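PDB 5IXH: YceI-like domain protein from Burkholderia cenocepacia BC7, which binds a long octaprenyl diphosphate inside its lipocalin-like beta barrel and probably captures antibiotics outside the bacterial cell, contributing to intrinsic resistance. Local coordinates for residues Phe35-Ala45 against Ser83-Tyr94; Leu100-Val111 against Leu128-Thr139. One frame throughout, in Å; residues are numbered along the deposited sequence. Where two conformers were deposited one is given.

Overall arrangement
Both contacts join strands of one curled antiparallel sheet, the lipocalin-like barrel of the YceI family, to loops packed against it, and both touch the same octaprenyl diphosphate threaded along its interior. The centre of contact 1 is about 18 Å from the centre of the protein chain, near one end of the barrel, where Phe35, Ala45 and Ile86 meet the terminal carbons of the lipid tail. The centre of contact 2 is about 10 Å from that point, and Leu100, Ile102, Leu128, Arg132 and Val137 line a longer run of the lipid. The centres of contact 1 and contact 2 are about 23 Å apart. Strand 93-102 is common to both: Tyr94 serves contact 1, Leu100 and Ile102 contact 2.

Contact 1: residues Phe35-Ala45 against Ser83-Tyr94; sequences FDPAKAAQGSA and SSAIAPAGGNKY. With OTP ((2E,6E,10E,14E,18E,22E,26E)-3,7,11,15,19,23,27,31-octamethyldotriaconta-2,6,10,14,18,22,26,30-octaenyl trihydrogen diphosphate), chain C.
Ser83 and Ala45 are joined by two hydrogen bonds. Ala45 N donates to Ser83 OG (2.8 Å), and Ser83 N returns a nearly linear bond to Ala45 O (2.9 Å, 167° at the hydrogen). With OG lying between its own backbone N and carbonyl carbon (chi1 68°), the small serine takes this N-H much as a strand carbonyl otherwise would, where strands 44-50 and 78-90 meet. Beyond this pair no direct N-H...O bond joins the segments, although Ala41 CA comes to 3.5 Å from Ile86 O in a CA-H...O contact, and water 2 bridges Ala41 O and Ile86 N. Ile86 packs CB and CG2 against Ala40 O, and its CD1 lies 3.5 Å from Gly43 C, an approach that glycine keeps clear.

Farther out, Phe35 and Tyr94 form a T-shaped pair. The Phe35 edge points at the Tyr94 face, CZ standing 3.6 Å above the ring centre, with the planes at 75°. Ala40 CB packs against Tyr94 CE2 at 3.6 Å, while water 1 links Tyr94 OH to Pro37 O. One face of Phe35 receives the lipid, OTP C3 being 3.5 Å from its CD1. Polar bonds thus fix the strand junction, and Phe35, Ile86 and Ala45 offer the prenyl tail an apolar surface, with Tyr94 behind Phe35.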
loop_
_atom_site.group_PDB
_atom_site.type_symbol
_atom_site.label_atom_id
_atom_site.label_comp_id
_atom_site.label_asym_id
_atom_site.label_seq_id
_atom_site.Cartn_x
_atom_site.Cartn_y
_atom_site.Cartn_z
ATOM N N PHE A 35 9.049 12.042 -10.823
ATOM C CA PHE A 35 7.828 12.638 -11.345
ATOM C C PHE A 35 7.922 14.123 -11.615
ATOM O O PHE A 35 8.271 14.895 -10.716
ATOM C CB PHE A 35 6.655 12.410 -10.390
ATOM C CG PHE A 35 5.336 12.846 -10.963
ATOM C CD1 PHE A 35 4.735 12.088 -11.946
ATOM C CD2 PHE A 35 4.722 14.012 -10.555
ATOM C CE1 PHE A 35 3.527 12.483 -12.506
ATOM C CE2 PHE A 35 3.518 14.408 -11.103
ATOM C CZ PHE A 35 2.923 13.631 -12.081
ATOM N N ASP A 36 7.590 14.505 -12.844
ATOM C CA ASP A 36 7.550 15.882 -13.281
ATOM C C ASP A 36 6.211 16.028 -13.972
ATOM O O ASP A 36 5.984 15.385 -14.991
ATOM C CB ASP A 36 8.670 16.119 -14.289
ATOM C CG ASP A 36 8.695 17.535 -14.823
ATOM O OD1 ASP A 36 7.725 18.289 -14.607
ATOM O OD2 ASP A 36 9.700 17.886 -15.470
ATOM N N PRO A 37 5.308 16.874 -13.445
ATOM C CA PRO A 37 3.979 16.974 -14.052
ATOM C C PRO A 37 4.001 17.493 -15.498
ATOM O O PRO A 37 3.016 17.326 -16.226
ATOM C CB PRO A 37 3.251 17.988 -13.154
ATOM C CG PRO A 37 4.074 18.127 -11.941
ATOM C CD PRO A 37 5.472 17.799 -12.312
ATOM N N ALA A 38 5.108 18.095 -15.920
ATOM C CA ALA A 38 5.235 18.548 -17.309
ATOM C C ALA A 38 5.472 17.379 -18.263
ATOM O O ALA A 38 5.294 17.523 -19.477
ATOM C CB ALA A 38 6.364 19.573 -17.432
ATOM N N LYS A 39 5.887 16.240 -17.710
ATOM C CA LYS A 39 6.135 15.017 -18.470
ATOM C C LYS A 39 5.649 13.801 -17.655
ATOM O O LYS A 39 6.385 12.836 -17.414
ATOM C CB LYS A 39 7.625 14.871 -18.767
ATOM C CG LYS A 39 8.239 16.016 -19.571
ATOM C CD LYS A 39 8.710 15.573 -20.954
ATOM C CE LYS A 39 7.545 15.237 -21.882
ATOM N NZ LYS A 39 8.010 14.851 -23.250
ATOM N N ALA A 40 4.390 13.844 -17.233
ATOM C CA ALA A 40 3.861 12.908 -16.247
ATOM C C ALA A 40 3.984 11.456 -16.679
ATOM O O ALA A 40 4.334 10.604 -15.875
ATOM C CB ALA A 40 2.405 13.261 -15.948
ATOM N N ALA A 41 3.677 11.175 -17.942
ATOM C CA ALA A 41 3.672 9.801 -18.432
ATOM C C ALA A 41 5.054 9.165 -18.458
ATOM O O ALA A 41 5.168 7.951 -18.592
ATOM C CB ALA A 41 3.045 9.739 -19.804
ATOM N N GLN A 42 6.095 9.989 -18.334
ATOM C CA GLN A 42 7.473 9.507 -18.281
ATOM C C GLN A 42 7.922 9.177 -16.865
ATOM O O GLN A 42 9.024 8.690 -16.688
ATOM C CB GLN A 42 8.426 10.552 -18.860
ATOM C CG GLN A 42 8.192 10.815 -20.336
ATOM C CD GLN A 42 9.103 11.885 -20.918
ATOM O OE1 GLN A 42 8.780 12.484 -21.942
ATOM N NE2 GLN A 42 10.245 12.124 -20.278
ATOM N N GLY A 43 7.079 9.447 -15.868
ATOM C CA GLY A 43 7.439 9.229 -14.476
ATOM C C GLY A 43 7.429 7.772 -14.065
ATOM O O GLY A 43 6.990 6.878 -14.805
ATOM N N SER A 44 7.897 7.525 -12.853
ATOM C CA SER A 44 7.870 6.177 -12.322
ATOM C C SER A 44 7.909 6.200 -10.815
ATOM O O SER A 44 8.326 7.196 -10.203
ATOM C CB SER A 44 9.031 5.362 -12.863
ATOM O OG SER A 44 10.252 5.876 -12.401
ATOM N N ALA A 45 7.458 5.120 -10.202
ATOM C CA ALA A 45 7.496 5.013 -8.756
ATOM C C ALA A 45 7.579 3.570 -8.379
ATOM O O ALA A 45 7.018 2.700 -9.061
ATOM C CB ALA A 45 6.258 5.624 -8.148
ATOM N N SER A 83 5.573 0.774 -10.662
ATOM C CA SER A 83 4.750 1.363 -11.707
ATOM C C SER A 83 5.216 0.955 -13.082
ATOM O O SER A 83 6.395 0.693 -13.307
ATOM C CB SER A 83 4.749 2.875 -11.630
ATOM O OG SER A 83 6.023 3.423 -11.955
ATOM N N SER A 84 4.263 0.914 -14.001
ATOM C CA SER A 84 4.572 0.784 -15.429
ATOM C C SER A 84 4.018 1.926 -16.286
ATOM O O SER A 84 4.479 2.116 -17.402
ATOM C CB SER A 84 4.053 -0.548 -15.970
ATOM O OG SER A 84 2.629 -0.602 -15.874
ATOM N N ALA A 85 3.020 2.658 -15.801
ATOM C CA ALA A 85 2.403 3.725 -16.577
ATOM C C ALA A 85 1.762 4.742 -15.653
ATOM O O ALA A 85 1.281 4.408 -14.560
ATOM C CB ALA A 85 1.337 3.163 -17.550
ATOM N N ILE A 86 1.690 5.977 -16.131
ATOM C CA ILE A 86 1.067 7.066 -15.403
ATOM C C ILE A 86 0.183 7.815 -16.379
ATOM O O ILE A 86 0.670 8.357 -17.384
ATOM C CB ILE A 86 2.097 8.037 -14.784
ATOM C CG1 ILE A 86 2.976 7.292 -13.791
ATOM C CG2 ILE A 86 1.379 9.224 -14.107
ATOM C CD1 ILE A 86 4.089 8.146 -13.202
ATOM N N ALA A 87 -1.120 7.858 -16.120
ATOM C CA ALA A 87 -2.105 8.488 -16.970
ATOM C C ALA A 87 -2.691 9.709 -16.305
ATOM O O ALA A 87 -3.367 9.599 -15.289
ATOM C CB ALA A 87 -3.236 7.499 -17.280
ATOM N N PRO A 88 -2.422 10.892 -16.827
ATOM C CA PRO A 88 -3.049 12.069 -16.210
ATOM C C PRO A 88 -4.571 11.951 -16.189
ATOM O O PRO A 88 -5.182 11.504 -17.188
ATOM C CB PRO A 88 -2.569 13.219 -17.090
ATOM C CG PRO A 88 -1.323 12.703 -17.768
ATOM C CD PRO A 88 -1.557 11.232 -17.968
ATOM N N ALA A 89 -5.189 12.321 -15.074
ATOM C CA ALA A 89 -6.648 12.260 -14.918
ATOM C C ALA A 89 -7.262 13.656 -14.768
ATOM O O ALA A 89 -8.454 13.764 -14.498
ATOM C CB ALA A 89 -7.011 11.398 -13.729
ATOM N N GLY A 90 -6.463 14.711 -14.957
ATOM C CA GLY A 90 -6.901 16.094 -14.787
ATOM C C GLY A 90 -6.746 16.591 -13.348
ATOM O O GLY A 90 -6.751 15.811 -12.440
ATOM N N GLY A 91 -6.601 17.898 -13.140
ATOM C CA GLY A 91 -6.611 18.442 -11.775
ATOM C C GLY A 91 -5.675 17.835 -10.711
ATOM O O GLY A 91 -6.061 17.520 -9.579
ATOM N N ASN A 92 -4.426 17.707 -11.085
ATOM C CA ASN A 92 -3.393 17.122 -10.238
ATOM C C ASN A 92 -3.626 15.688 -9.810
ATOM O O ASN A 92 -2.963 15.218 -8.875
ATOM C CB ASN A 92 -3.182 18.008 -9.013
ATOM C CG ASN A 92 -2.799 19.414 -9.398
ATOM O OD1 ASN A 92 -1.846 19.607 -10.155
ATOM N ND2 ASN A 92 -3.582 20.385 -8.966
ATOM N N LYS A 93 -4.511 14.984 -10.497
ATOM C CA LYS A 93 -4.758 13.571 -10.263
ATOM C C LYS A 93 -4.168 12.737 -11.400
ATOM O O LYS A 93 -4.227 13.142 -12.561
ATOM C CB LYS A 93 -6.265 13.325 -10.215
ATOM C CG LYS A 93 -6.619 12.055 -9.453
ATOM C CD LYS A 93 -8.110 11.949 -9.144
ATOM C CE LYS A 93 -8.359 10.907 -8.053
ATOM N NZ LYS A 93 -9.801 10.556 -7.877
ATOM N N TYR A 94 -3.618 11.585 -11.048
ATOM C CA TYR A 94 -2.953 10.703 -11.993
ATOM C C TYR A 94 -3.325 9.282 -11.673
ATOM O O TYR A 94 -3.229 8.868 -10.522
ATOM C CB TYR A 94 -1.440 10.852 -11.876
ATOM C CG TYR A 94 -1.019 12.238 -12.207
ATOM C CD1 TYR A 94 -0.962 13.241 -11.247
ATOM C CD2 TYR A 94 -0.755 12.602 -13.519
ATOM C CE1 TYR A 94 -0.641 14.509 -11.588
ATOM C CE2 TYR A 94 -0.426 13.853 -13.855
ATOM C CZ TYR A 94 -0.365 14.828 -12.894
ATOM O OH TYR A 94 -0.040 16.117 -13.242
HETATM O O7 OTP C . -14.048 -9.682 17.829
HETATM P P2 OTP C . -13.318 -10.303 16.656
HETATM O O5 OTP C . -13.144 -11.787 16.891
HETATM O O6 OTP C . -14.110 -10.082 15.384
HETATM O O4 OTP C . -11.892 -9.627 16.496
HETATM P P1 OTP C . -10.716 -10.202 15.595
HETATM O O2 OTP C . -9.933 -11.237 16.371
HETATM O O3 OTP C . -11.280 -10.825 14.336
HETATM O O1 OTP C . -9.760 -8.988 15.230
HETATM C C40 OTP C . -9.413 -8.678 13.890
HETATM C C39 OTP C . -8.244 -7.710 14.044
HETATM C C37 OTP C . -7.616 -7.095 13.001
HETATM C C38 OTP C . -6.465 -6.166 13.384
HETATM C C36 OTP C . -7.997 -7.304 11.517
HETATM C C35 OTP C . -6.707 -7.584 10.718
HETATM C C34 OTP C . -6.806 -7.083 9.265
HETATM C C32 OTP C . -5.649 -6.909 8.540
HETATM C C33 OTP C . -4.275 -7.201 9.155
HETATM C C31 OTP C . -5.725 -6.415 7.084
HETATM C C30 OTP C . -4.869 -7.331 6.184
HETATM C C29 OTP C . -3.958 -6.384 5.396
HETATM C C27 OTP C . -3.884 -6.399 4.025
HETATM C C28 OTP C . -4.668 -7.351 3.121
HETATM C C26 OTP C . -2.944 -5.366 3.401
HETATM C C25 OTP C . -2.095 -5.984 2.284
HETATM C C24 OTP C . -1.319 -4.733 1.855
HETATM C C22 OTP C . 0.045 -4.661 1.925
HETATM C C23 OTP C . 0.929 -5.819 2.398
HETATM C C21 OTP C . 0.676 -3.345 1.476
HETATM C C20 OTP C . 1.081 -3.570 0.019
HETATM C C19 OTP C . 1.201 -2.171 -0.596
HETATM C C17 OTP C . 2.302 -1.802 -1.339
HETATM C C18 OTP C . 3.446 -2.789 -1.581
HETATM C C16 OTP C . 2.418 -0.401 -1.965
HETATM C C15 OTP C . 1.282 0.543 -1.530
HETATM C C14 OTP C . 1.284 1.748 -2.485
HETATM C C12 OTP C . 0.646 1.671 -3.703
HETATM C C13 OTP C . -0.113 0.425 -4.172
HETATM C C11 OTP C . 0.649 2.872 -4.661
HETATM C C10 OTP C . 1.863 3.785 -4.447
HETATM C C9 OTP C . 1.861 4.709 -5.675
HETATM C C7 OTP C . 2.942 5.493 -5.983
HETATM C C8 OTP C . 4.198 5.479 -5.111
HETATM C C6 OTP C . 2.843 6.377 -7.242
HETATM C C5 OTP C . 3.356 7.789 -6.951
HETATM C C4 OTP C . 2.694 8.677 -8.021
HETATM C C2 OTP C . 3.348 9.214 -9.106
HETATM C C3 OTP C . 2.521 10.072 -10.064
HETATM C C1 OTP C . 4.837 8.997 -9.386
HETATM O O HOH W 1 0.439 15.920 -16.487
HETATM O O HOH W 2 3.042 6.212 -18.860
HETATM O O HOH W 3 6.155 3.883 -14.615
#

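Contact 2: residues Leu100-Val111 against Leu128-Thr139. With OTP ((2E,6E,10E,14E,18E,22E,26E)-3,7,11,15,19,23,27,31-octamethyldotriaconta-2,6,10,14,18,22,26,30-octaenyl trihydrogen diphosphate), chain C.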
loop_
_atom_site.group_PDB
_atom_site.type_symbol
_atom_site.label_atom_id
_atom_site.label_comp_id
_atom_site.label_asym_id
_atom_site.label_seq_id
_atom_site.Cartn_x
_atom_site.Cartn_y
_atom_site.Cartn_z
ATOM N N LEU A 100 1.528 -4.973 -8.286
ATOM C CA LEU A 100 1.467 -5.114 -6.824
ATOM C C LEU A 100 1.669 -6.578 -6.507
ATOM O O LEU A 100 0.923 -7.413 -6.996
ATOM C CB LEU A 100 0.108 -4.641 -6.320
ATOM C CG LEU A 100 -0.164 -4.758 -4.808
ATOM C CD1 LEU A 100 0.822 -3.920 -4.018
ATOM C CD2 LEU A 100 -1.573 -4.371 -4.485
ATOM N N THR A 101 2.709 -6.876 -5.719
ATOM C CA THR A 101 3.003 -8.252 -5.294
ATOM C C THR A 101 2.927 -8.307 -3.777
ATOM O O THR A 101 3.657 -7.575 -3.081
ATOM C CB THR A 101 4.382 -8.685 -5.745
ATOM O OG1 THR A 101 4.495 -8.477 -7.160
ATOM C CG2 THR A 101 4.619 -10.158 -5.441
ATOM N N ILE A 102 2.038 -9.162 -3.278
ATOM C CA ILE A 102 1.831 -9.370 -1.842
ATOM C C ILE A 102 1.777 -10.881 -1.647
ATOM O O ILE A 102 1.072 -11.590 -2.351
ATOM C CB ILE A 102 0.489 -8.755 -1.338
ATOM C CG1 ILE A 102 0.439 -7.251 -1.581
ATOM C CG2 ILE A 102 0.289 -9.056 0.156
ATOM C CD1 ILE A 102 -0.936 -6.660 -1.474
ATOM N N LYS A 103 2.541 -11.382 -0.667
ATOM C CA LYS A 103 2.590 -12.792 -0.346
ATOM C C LYS A 103 2.916 -13.605 -1.616
ATOM O O LYS A 103 2.388 -14.676 -1.884
ATOM C CB LYS A 103 1.276 -13.219 0.336
ATOM C CG LYS A 103 1.337 -14.457 1.170
ATOM C CD LYS A 103 0.031 -14.703 1.940
ATOM C CE LYS A 103 0.039 -16.029 2.694
ATOM N NZ LYS A 103 -1.180 -16.273 3.487
ATOM N N GLY A 104 3.821 -13.036 -2.399
ATOM C CA GLY A 104 4.262 -13.676 -3.617
ATOM C C GLY A 104 3.279 -13.730 -4.774
ATOM O O GLY A 104 3.544 -14.343 -5.802
ATOM N N LYS A 105 2.119 -13.085 -4.626
ATOM C CA LYS A 105 1.091 -13.047 -5.667
ATOM C C LYS A 105 1.067 -11.677 -6.296
ATOM O O LYS A 105 0.944 -10.666 -5.617
ATOM C CB LYS A 105 -0.265 -13.354 -5.051
ATOM C CG LYS A 105 -0.376 -14.745 -4.464
ATOM C CD LYS A 105 -0.467 -15.807 -5.545
ATOM C CE LYS A 105 -0.439 -17.200 -4.944
ATOM N NZ LYS A 105 -1.538 -17.394 -3.959
ATOM N N ALA A 106 1.158 -11.632 -7.622
ATOM C CA ALA A 106 1.179 -10.390 -8.369
ATOM C C ALA A 106 -0.150 -10.096 -9.048
ATOM O O ALA A 106 -0.819 -10.981 -9.580
ATOM C CB ALA A 106 2.290 -10.449 -9.416
ATOM N N GLU A 107 -0.518 -8.824 -9.037
ATOM C CA GLU A 107 -1.647 -8.337 -9.798
ATOM C C GLU A 107 -1.327 -6.978 -10.397
ATOM O O GLU A 107 -0.596 -6.196 -9.802
ATOM C CB GLU A 107 -2.877 -8.203 -8.935
ATOM C CG GLU A 107 -4.115 -7.863 -9.791
ATOM C CD GLU A 107 -4.394 -8.889 -10.895
ATOM O OE1 GLU A 107 -5.071 -9.875 -10.563
ATOM O OE2 GLU A 107 -3.947 -8.731 -12.073
ATOM N N THR A 108 -1.863 -6.666 -11.568
ATOM C CA THR A 108 -1.783 -5.317 -12.083
ATOM C C THR A 108 -2.908 -4.515 -11.445
ATOM O O THR A 108 -4.063 -4.934 -11.433
ATOM C CB THR A 108 -1.957 -5.287 -13.594
ATOM O OG1 THR A 108 -0.928 -6.071 -14.213
ATOM C CG2 THR A 108 -1.891 -3.887 -14.145
ATOM N N VAL A 109 -2.537 -3.351 -10.899
ATOM C CA VAL A 109 -3.467 -2.454 -10.215
ATOM C C VAL A 109 -3.328 -1.058 -10.765
ATOM O O VAL A 109 -2.295 -0.692 -11.343
ATOM C CB VAL A 109 -3.235 -2.449 -8.695
ATOM C CG1 VAL A 109 -3.400 -3.849 -8.114
ATOM C CG2 VAL A 109 -1.876 -1.817 -8.352
ATOM N N THR A 110 -4.397 -0.287 -10.619
ATOM C CA THR A 110 -4.408 1.116 -11.034
ATOM C C THR A 110 -4.896 1.934 -9.855
ATOM O O THR A 110 -5.942 1.653 -9.289
ATOM C CB THR A 110 -5.314 1.357 -12.243
ATOM O OG1 THR A 110 -4.802 0.655 -13.383
ATOM C CG2 THR A 110 -5.399 2.848 -12.587
ATOM N N VAL A 111 -4.088 2.896 -9.438
ATOM C CA VAL A 111 -4.397 3.670 -8.247
ATOM C C VAL A 111 -4.473 5.145 -8.566
ATOM O O VAL A 111 -3.567 5.702 -9.191
ATOM C CB VAL A 111 -3.400 3.404 -7.121
ATOM C CG1 VAL A 111 -2.048 3.701 -7.506
ATOM C CG2 VAL A 111 -3.760 4.193 -5.836
ATOM N N LEU A 128 -5.819 2.708 -2.464
ATOM C CA LEU A 128 -6.019 1.576 -3.351
ATOM C C LEU A 128 -6.854 0.511 -2.649
ATOM O O LEU A 128 -6.376 -0.102 -1.689
ATOM C CB LEU A 128 -4.676 0.959 -3.730
ATOM C CG LEU A 128 -4.802 -0.292 -4.611
ATOM C CD1 LEU A 128 -5.406 0.015 -5.965
ATOM C CD2 LEU A 128 -3.434 -0.940 -4.749
ATOM N N PRO A 129 -8.077 0.265 -3.126
ATOM C CA PRO A 129 -8.833 -0.853 -2.549
ATOM C C PRO A 129 -8.406 -2.168 -3.185
ATOM O O PRO A 129 -8.229 -2.264 -4.406
ATOM C CB PRO A 129 -10.283 -0.528 -2.910
ATOM C CG PRO A 129 -10.203 0.354 -4.112
ATOM C CD PRO A 129 -8.877 1.070 -4.066
ATOM N N ILE A 130 -8.210 -3.176 -2.344
ATOM C CA ILE A 130 -7.916 -4.515 -2.816
ATOM C C ILE A 130 -8.789 -5.515 -2.087
ATOM O O ILE A 130 -9.362 -5.204 -1.037
ATOM C CB ILE A 130 -6.438 -4.900 -2.599
ATOM C CG1 ILE A 130 -6.051 -4.982 -1.109
ATOM C CG2 ILE A 130 -5.510 -3.920 -3.362
ATOM C CD1 ILE A 130 -4.738 -5.763 -0.860
ATOM N N LYS A 131 -8.854 -6.719 -2.629
ATOM C CA LYS A 131 -9.417 -7.852 -1.915
ATOM C C LYS A 131 -8.261 -8.646 -1.324
ATOM O O LYS A 131 -7.406 -9.129 -2.047
ATOM C CB LYS A 131 -10.203 -8.744 -2.872
ATOM C CG LYS A 131 -11.476 -8.117 -3.388
ATOM C CD LYS A 131 -12.243 -9.082 -4.287
ATOM C CE LYS A 131 -13.706 -8.675 -4.432
ATOM N NZ LYS A 131 -13.889 -7.197 -4.493
ATOM N N ARG A 132 -8.257 -8.799 -0.006
ATOM C CA ARG A 132 -7.207 -9.577 0.646
ATOM C C ARG A 132 -7.145 -10.996 0.111
ATOM O O ARG A 132 -6.058 -11.580 0.007
ATOM C CB ARG A 132 -7.347 -9.560 2.175
ATOM C CG ARG A 132 -8.598 -10.239 2.734
ATOM C CD ARG A 132 -8.716 -10.015 4.234
ATOM N NE ARG A 132 -9.904 -10.662 4.770
ATOM C CZ ARG A 132 -10.012 -11.966 5.004
ATOM N NH1 ARG A 132 -8.989 -12.788 4.767
ATOM N NH2 ARG A 132 -11.151 -12.444 5.487
ATOM N N SER A 133 -8.308 -11.552 -0.231
ATOM C CA SER A 133 -8.373 -12.922 -0.750
ATOM C C SER A 133 -7.589 -13.100 -2.059
ATOM O O SER A 133 -7.079 -14.187 -2.319
ATOM C CB SER A 133 -9.832 -13.355 -0.985
ATOM O OG SER A 133 -10.458 -12.497 -1.925
ATOM N N ALA A 134 -7.478 -12.037 -2.862
ATOM C CA ALA A 134 -6.755 -12.106 -4.124
ATOM C C ALA A 134 -5.276 -12.401 -3.918
ATOM O O ALA A 134 -4.604 -12.903 -4.814
ATOM C CB ALA A 134 -6.908 -10.808 -4.887
ATOM N N PHE A 135 -4.765 -12.073 -2.738
ATOM C CA PHE A 135 -3.371 -12.311 -2.402
ATOM C C PHE A 135 -3.205 -13.399 -1.325
ATOM O O PHE A 135 -2.136 -13.571 -0.767
ATOM C CB PHE A 135 -2.738 -10.990 -1.942
ATOM C CG PHE A 135 -2.810 -9.910 -2.972
ATOM C CD1 PHE A 135 -1.817 -9.800 -3.929
ATOM C CD2 PHE A 135 -3.892 -9.018 -3.020
ATOM C CE1 PHE A 135 -1.878 -8.847 -4.905
ATOM C CE2 PHE A 135 -3.952 -8.050 -3.994
ATOM C CZ PHE A 135 -2.945 -7.961 -4.948
ATOM N N ASN A 136 -4.317 -14.095 -1.067
ATOM C CA ASN A 136 -4.378 -15.169 -0.084
ATOM C C ASN A 136 -3.981 -14.659 1.313
ATOM O O ASN A 136 -3.420 -15.413 2.105
ATOM C CB ASN A 136 -3.504 -16.356 -0.541
ATOM C CG ASN A 136 -4.129 -17.695 -0.232
ATOM O OD1 ASN A 136 -5.348 -17.858 -0.309
ATOM N ND2 ASN A 136 -3.298 -18.665 0.140
ATOM N N VAL A 137 -4.271 -13.394 1.624
ATOM C CA VAL A 137 -4.006 -12.796 2.936
ATOM C C VAL A 137 -5.225 -13.003 3.840
ATOM O O VAL A 137 -6.275 -12.378 3.671
ATOM C CB VAL A 137 -3.639 -11.310 2.815
ATOM C CG1 VAL A 137 -3.528 -10.655 4.197
ATOM C CG2 VAL A 137 -2.319 -11.175 2.047
ATOM N N GLY A 138 -5.060 -13.908 4.792
ATOM C CA GLY A 138 -6.129 -14.326 5.700
ATOM C C GLY A 138 -6.810 -15.549 5.106
ATOM O O GLY A 138 -7.949 -15.469 4.620
ATOM N N THR A 139 -6.126 -16.676 5.158
ATOM C CA THR A 139 -6.657 -17.931 4.655
ATOM C C THR A 139 -6.984 -18.849 5.813
ATOM O O THR A 139 -6.998 -18.434 6.969
ATOM C CB THR A 139 -5.669 -18.607 3.701
ATOM O OG1 THR A 139 -4.438 -18.901 4.382
ATOM C CG2 THR A 139 -5.376 -17.745 2.572
HETATM O O7 OTP C . -14.048 -9.682 17.829
HETATM P P2 OTP C . -13.318 -10.303 16.656
HETATM O O5 OTP C . -13.144 -11.787 16.891
HETATM O O6 OTP C . -14.110 -10.082 15.384
HETATM O O4 OTP C . -11.892 -9.627 16.496
HETATM P P1 OTP C . -10.716 -10.202 15.595
HETATM O O2 OTP C . -9.933 -11.237 16.371
HETATM O O3 OTP C . -11.280 -10.825 14.336
HETATM O O1 OTP C . -9.760 -8.988 15.230
HETATM C C40 OTP C . -9.413 -8.678 13.890
HETATM C C39 OTP C . -8.244 -7.710 14.044
HETATM C C37 OTP C . -7.616 -7.095 13.001
HETATM C C38 OTP C . -6.465 -6.166 13.384
HETATM C C36 OTP C . -7.997 -7.304 11.517
HETATM C C35 OTP C . -6.707 -7.584 10.718
HETATM C C34 OTP C . -6.806 -7.083 9.265
HETATM C C32 OTP C . -5.649 -6.909 8.540
HETATM C C33 OTP C . -4.275 -7.201 9.155
HETATM C C31 OTP C . -5.725 -6.415 7.084
HETATM C C30 OTP C . -4.869 -7.331 6.184
HETATM C C29 OTP C . -3.958 -6.384 5.396
HETATM C C27 OTP C . -3.884 -6.399 4.025
HETATM C C28 OTP C . -4.668 -7.351 3.121
HETATM C C26 OTP C . -2.944 -5.366 3.401
HETATM C C25 OTP C . -2.095 -5.984 2.284
HETATM C C24 OTP C . -1.319 -4.733 1.855
HETATM C C22 OTP C . 0.045 -4.661 1.925
HETATM C C23 OTP C . 0.929 -5.819 2.398
HETATM C C21 OTP C . 0.676 -3.345 1.476
HETATM C C20 OTP C . 1.081 -3.570 0.019
HETATM C C19 OTP C . 1.201 -2.171 -0.596
HETATM C C17 OTP C . 2.302 -1.802 -1.339
HETATM C C18 OTP C . 3.446 -2.789 -1.581
HETATM C C16 OTP C . 2.418 -0.401 -1.965
HETATM C C15 OTP C . 1.282 0.543 -1.530
HETATM C C14 OTP C . 1.284 1.748 -2.485
HETATM C C12 OTP C . 0.646 1.671 -3.703
HETATM C C13 OTP C . -0.113 0.425 -4.172
HETATM C C11 OTP C . 0.649 2.872 -4.661
HETATM C C10 OTP C . 1.863 3.785 -4.447
HETATM C C9 OTP C . 1.861 4.709 -5.675
HETATM C C7 OTP C . 2.942 5.493 -5.983
HETATM C C8 OTP C . 4.198 5.479 -5.111
HETATM C C6 OTP C . 2.843 6.377 -7.242
HETATM C C5 OTP C . 3.356 7.789 -6.951
HETATM C C4 OTP C . 2.694 8.677 -8.021
HETATM C C2 OTP C . 3.348 9.214 -9.106
HETATM C C3 OTP C . 2.521 10.072 -10.064
HETATM C C1 OTP C . 4.837 8.997 -9.386
HETATM O O HOH W 4 -1.169 -19.112 3.576
#
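Phe135, Leu128 and Lys103 carry this contact. Phe135 follows the short 3-10 turn 132-134 and lays its ring against the hairpin of strands 93-102 and 105-118. Its CG lies opposite the carbonyl carbon, beside the backbone N (chi1 -59°), which turns the ring toward Ile102. Ile102 CD1 sits over the ring centre in a CH-pi contact, 3.9 Å from the centroid and 4° off the normal. The ring edge meets Lys105 O, 3.3 Å from Phe135 CD1, so the slightly positive C-H rim faces a carbonyl. At the far end of the ring, CZ touches Leu100 CD2 and Glu107 CB.

Leu128 meets Leu100 tip to tip, their CD2 atoms 3.9 Å apart. Its CB packs against Val111 CG2, and Val109 CG2 adds a further methyl contact at CD2. Leu128, Leu100 and Val111, branched and aliphatic, suit a barrel interior holding a prenyl chain: Leu128 CD2 also lies 3.6 Å from OTP C13, while Leu100 CD1 and Ile102 CD1 touch the same lipid.

Lys103 occupies the type I' turn 102-105. Extended beyond CG, it runs past Phe135 O and bonds Asn136 O through NZ (2.8 Å), the donor tilted 27° from the carbonyl plane. Lys68 O, Trp70 O and water 4 also lie within bonding range, four oxygens sharing three N-H, which would probably stabilise the positive charge. Arg132, whose CB reaches OTP C28, ties down the following loop, NH1 donating to Val137 O and Gly138 O in the guanidinium plane.

In the sheet, strand 105-118 pairs with 93-102 on one flank and with 121-131 on the other; strand 121-131 pairs in turn with 151-160, through backbone bonds of Leu128 with Ile154 and Ile130 with Val152, while the backbone of Thr101 bonds that of Thr80 in strand 78-90.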